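Local coordinates for putative chromatin binding protein (Chaetomium thermophilum, PDB 6QP0), which is thought to bind and hydrolyse ATP as a tRNA-dependent regulator of the Elongator complex in tRNA modification, at residues A[9-14]-A[206-211]. Residues are numbered along the deposited sequence; the frame is centred on the assembly and turned at random.
Sequences GLPSSG and SNWENL. With ADP (adenosine-5'-diphosphate), chain B; AF3 (aluminum fluoride), chain C.
The indole of Trp-208 has the ring of Pro-11 under one face and the hydroxyl of Ser-12 at its edge. Glu-209 OE2, from the same helix, also lies in the ring plane, beside the benzene ring. Pro-11 CG sits 4.2 Å from the indole plane and is offset toward the rim. Pro-11 CB comes closer to the plane, just beyond the CD1-NE1 edge, 3.5 Å from Trp-208 CD1. Ser-12 OG is in the indole plane and accepts a hydrogen bond of 2.9 Å from Trp-208 NE1, with an N-H...O angle of 152°. The same N-H makes a weak, bent bond to the backbone Pro-11 O, at 3.2 Å from Trp-208 NE1. CG of Trp-208 is anti to the backbone N (chi1 -167°), which carries the indole from helix 205-213 across to the loop. Tyr-203 meets this indole edge-to-face. One turn along the helix, Leu-211 packs on Pro-11, with Pro-11 CG 3.6 Å from Leu-211 CB.

Residues 9-14 belong to the P-loop (Walker A) of the N-terminal P-loop NTPase domain, between strand 4-9 and helix 15-31. A type II turn runs from Leu-10 to Ser-13, and Ser-13 OG donates to Leu-10 O over 2.6 Å. Ser-12 N gives a nearly straight bond to AF3 F3 (3.1 Å, 170°) and a weak one to ADP O2B.

The aluminium fluoride probably mimics the phosphoryl group in transfer, its aluminium 2.2 Å from ADP O2B. The buried indole N-H probably helps hold the Ser-12 hydroxyl toward the helix, while Ser-12 N serves the ligand.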
loop_
_atom_site.group_PDB
_atom_site.type_symbol
_atom_site.label_atom_id
_atom_site.label_comp_id
_atom_site.label_asym_id
_atom_site.label_seq_id
_atom_site.Cartn_x
_atom_site.Cartn_y
_atom_site.Cartn_z
ATOM N N GLY A 9 1.446 4.435 3.539
ATOM C CA GLY A 9 1.754 4.748 4.917
ATOM C C GLY A 9 3.247 4.699 5.148
ATOM O O GLY A 9 4.035 4.393 4.249
ATOM N N LEU A 10 3.620 5.014 6.380
ATOM C CA LEU A 10 5.014 4.998 6.782
ATOM C C LEU A 10 5.487 3.564 6.967
ATOM O O LEU A 10 4.689 2.627 7.029
ATOM C CB LEU A 10 5.190 5.792 8.072
ATOM C CG LEU A 10 4.972 7.301 7.976
ATOM C CD1 LEU A 10 5.131 7.935 9.346
ATOM C CD2 LEU A 10 5.937 7.922 6.981
ATOM N N PRO A 11 6.798 3.358 7.053
ATOM C CA PRO A 11 7.308 2.031 7.413
ATOM C C PRO A 11 6.771 1.597 8.769
ATOM O O PRO A 11 6.809 2.351 9.743
ATOM C CB PRO A 11 8.829 2.230 7.441
ATOM C CG PRO A 11 9.072 3.433 6.589
ATOM C CD PRO A 11 7.882 4.317 6.770
ATOM N N SER A 12 6.265 0.365 8.825
ATOM C CA SER A 12 5.750 -0.216 10.065
ATOM C C SER A 12 4.607 0.623 10.635
ATOM O O SER A 12 4.492 0.812 11.849
ATOM C CB SER A 12 6.868 -0.383 11.100
ATOM O OG SER A 12 8.134 -0.054 10.552
ATOM N N SER A 13 3.745 1.118 9.752
ATOM C CA SER A 13 2.604 1.931 10.147
ATOM C C SER A 13 1.300 1.145 10.186
ATOM O O SER A 13 0.260 1.715 10.531
ATOM C CB SER A 13 2.454 3.124 9.196
ATOM O OG SER A 13 2.243 2.693 7.862
ATOM N N GLY A 14 1.328 -0.138 9.846
ATOM C CA GLY A 14 0.140 -0.962 9.867
ATOM C C GLY A 14 -0.494 -1.229 8.519
ATOM O O GLY A 14 -1.665 -1.622 8.479
ATOM N N SER A 206 18.645 3.288 9.735
ATOM C CA SER A 206 18.967 4.311 8.744
ATOM C C SER A 206 17.918 4.349 7.638
ATOM O O SER A 206 17.397 5.418 7.296
ATOM C CB SER A 206 20.357 4.051 8.157
ATOM O OG SER A 206 20.717 5.025 7.189
ATOM N N ASN A 207 17.594 3.187 7.065
ATOM C CA ASN A 207 16.595 3.135 6.005
ATOM C C ASN A 207 15.226 3.579 6.508
ATOM O O ASN A 207 14.451 4.192 5.764
ATOM C CB ASN A 207 16.506 1.720 5.432
ATOM C CG ASN A 207 15.540 1.625 4.262
ATOM O OD1 ASN A 207 15.418 2.558 3.470
ATOM N ND2 ASN A 207 14.847 0.499 4.155
ATOM N N TRP A 208 14.904 3.264 7.767
ATOM C CA TRP A 208 13.588 3.586 8.309
ATOM C C TRP A 208 13.407 5.093 8.454
ATOM O O TRP A 208 12.401 5.652 7.999
ATOM C CB TRP A 208 13.401 2.885 9.658
ATOM C CG TRP A 208 11.995 2.890 10.168
ATOM C CD1 TRP A 208 11.084 1.888 10.054
ATOM C CD2 TRP A 208 11.344 3.949 10.878
ATOM N NE1 TRP A 208 9.900 2.254 10.648
ATOM C CE2 TRP A 208 10.034 3.516 11.158
ATOM C CE3 TRP A 208 11.739 5.220 11.300
ATOM C CZ2 TRP A 208 9.118 4.308 11.841
ATOM C CZ3 TRP A 208 10.830 6.003 11.978
ATOM C CH2 TRP A 208 9.534 5.546 12.242
ATOM N N GLU A 209 14.375 5.770 9.079
ATOM C CA GLU A 209 14.247 7.205 9.305
ATOM C C GLU A 209 14.142 7.964 7.987
ATOM O O GLU A 209 13.251 8.803 7.808
ATOM C CB GLU A 209 15.433 7.726 10.122
ATOM C CG GLU A 209 15.514 7.196 11.546
ATOM C CD GLU A 209 14.296 7.551 12.378
ATOM O OE1 GLU A 209 14.154 6.999 13.492
ATOM O OE2 GLU A 209 13.483 8.379 11.921
ATOM N N ASN A 210 15.055 7.689 7.049
ATOM C CA ASN A 210 15.044 8.407 5.780
ATOM C C ASN A 210 13.753 8.165 5.007
ATOM O O ASN A 210 13.299 9.048 4.270
ATOM C CB ASN A 210 16.256 8.001 4.937
ATOM C CG ASN A 210 17.572 8.224 5.661
ATOM O OD1 ASN A 210 18.421 7.335 5.725
ATOM N ND2 ASN A 210 17.742 9.416 6.219
ATOM N N LEU A 211 13.141 6.984 5.162
ATOM C CA LEU A 211 11.871 6.713 4.495
ATOM C C LEU A 211 10.774 7.642 5.007
ATOM O O LEU A 211 10.036 8.243 4.218
ATOM C CB LEU A 211 11.464 5.252 4.695
ATOM C CG LEU A 211 11.723 4.301 3.528
ATOM C CD1 LEU A 211 11.377 2.878 3.928
ATOM C CD2 LEU A 211 10.934 4.716 2.293
HETATM P PB ADP B . 3.686 -2.640 7.905
HETATM O O1B ADP B . 3.621 -3.960 7.169
HETATM O O2B ADP B . 5.101 -2.134 7.918
HETATM O O3B ADP B . 2.807 -1.623 7.219
HETATM P PA ADP B . 2.274 -4.088 10.028
HETATM O O1A ADP B . 3.006 -5.388 9.797
HETATM O O2A ADP B . 0.939 -4.108 9.316
HETATM O O3A ADP B . 3.196 -2.834 9.475
HETATM O "O5'" ADP B . 2.056 -3.872 11.660
HETATM C "C5'" ADP B . 3.187 -3.513 12.431
HETATM C "C4'" ADP B . 3.010 -3.874 13.765
HETATM O "O4'" ADP B . 2.101 -2.887 14.457
HETATM C "C3'" ADP B . 2.278 -5.296 13.885
HETATM O "O3'" ADP B . 2.821 -6.056 15.060
HETATM C "C2'" ADP B . 1.080 -5.035 14.059
HETATM O "O2'" ADP B . 0.483 -6.034 14.977
HETATM C "C1'" ADP B . 0.998 -3.522 14.740
HETATM N N9 ADP B . -0.102 -2.821 14.170
HETATM C C8 ADP B . -0.366 -2.407 12.932
HETATM N N7 ADP B . -1.557 -1.799 12.967
HETATM C C5 ADP B . -2.012 -1.847 14.230
HETATM C C6 ADP B . -3.171 -1.378 14.809
HETATM N N6 ADP B . -4.451 -0.689 14.679
HETATM N N1 ADP B . -3.391 -1.554 16.101
HETATM C C2 ADP B . -2.476 -2.198 16.861
HETATM N N3 ADP B . -1.334 -2.663 16.300
HETATM C C4 ADP B . -1.110 -2.483 14.984
HETATM AL AL AF3 C . 6.172 -3.284 6.385
HETATM F F1 AF3 C . 5.001 -3.995 5.360
HETATM F F2 AF3 C . 6.792 -4.173 7.706
HETATM F F3 AF3 C . 6.358 -1.588 6.390
#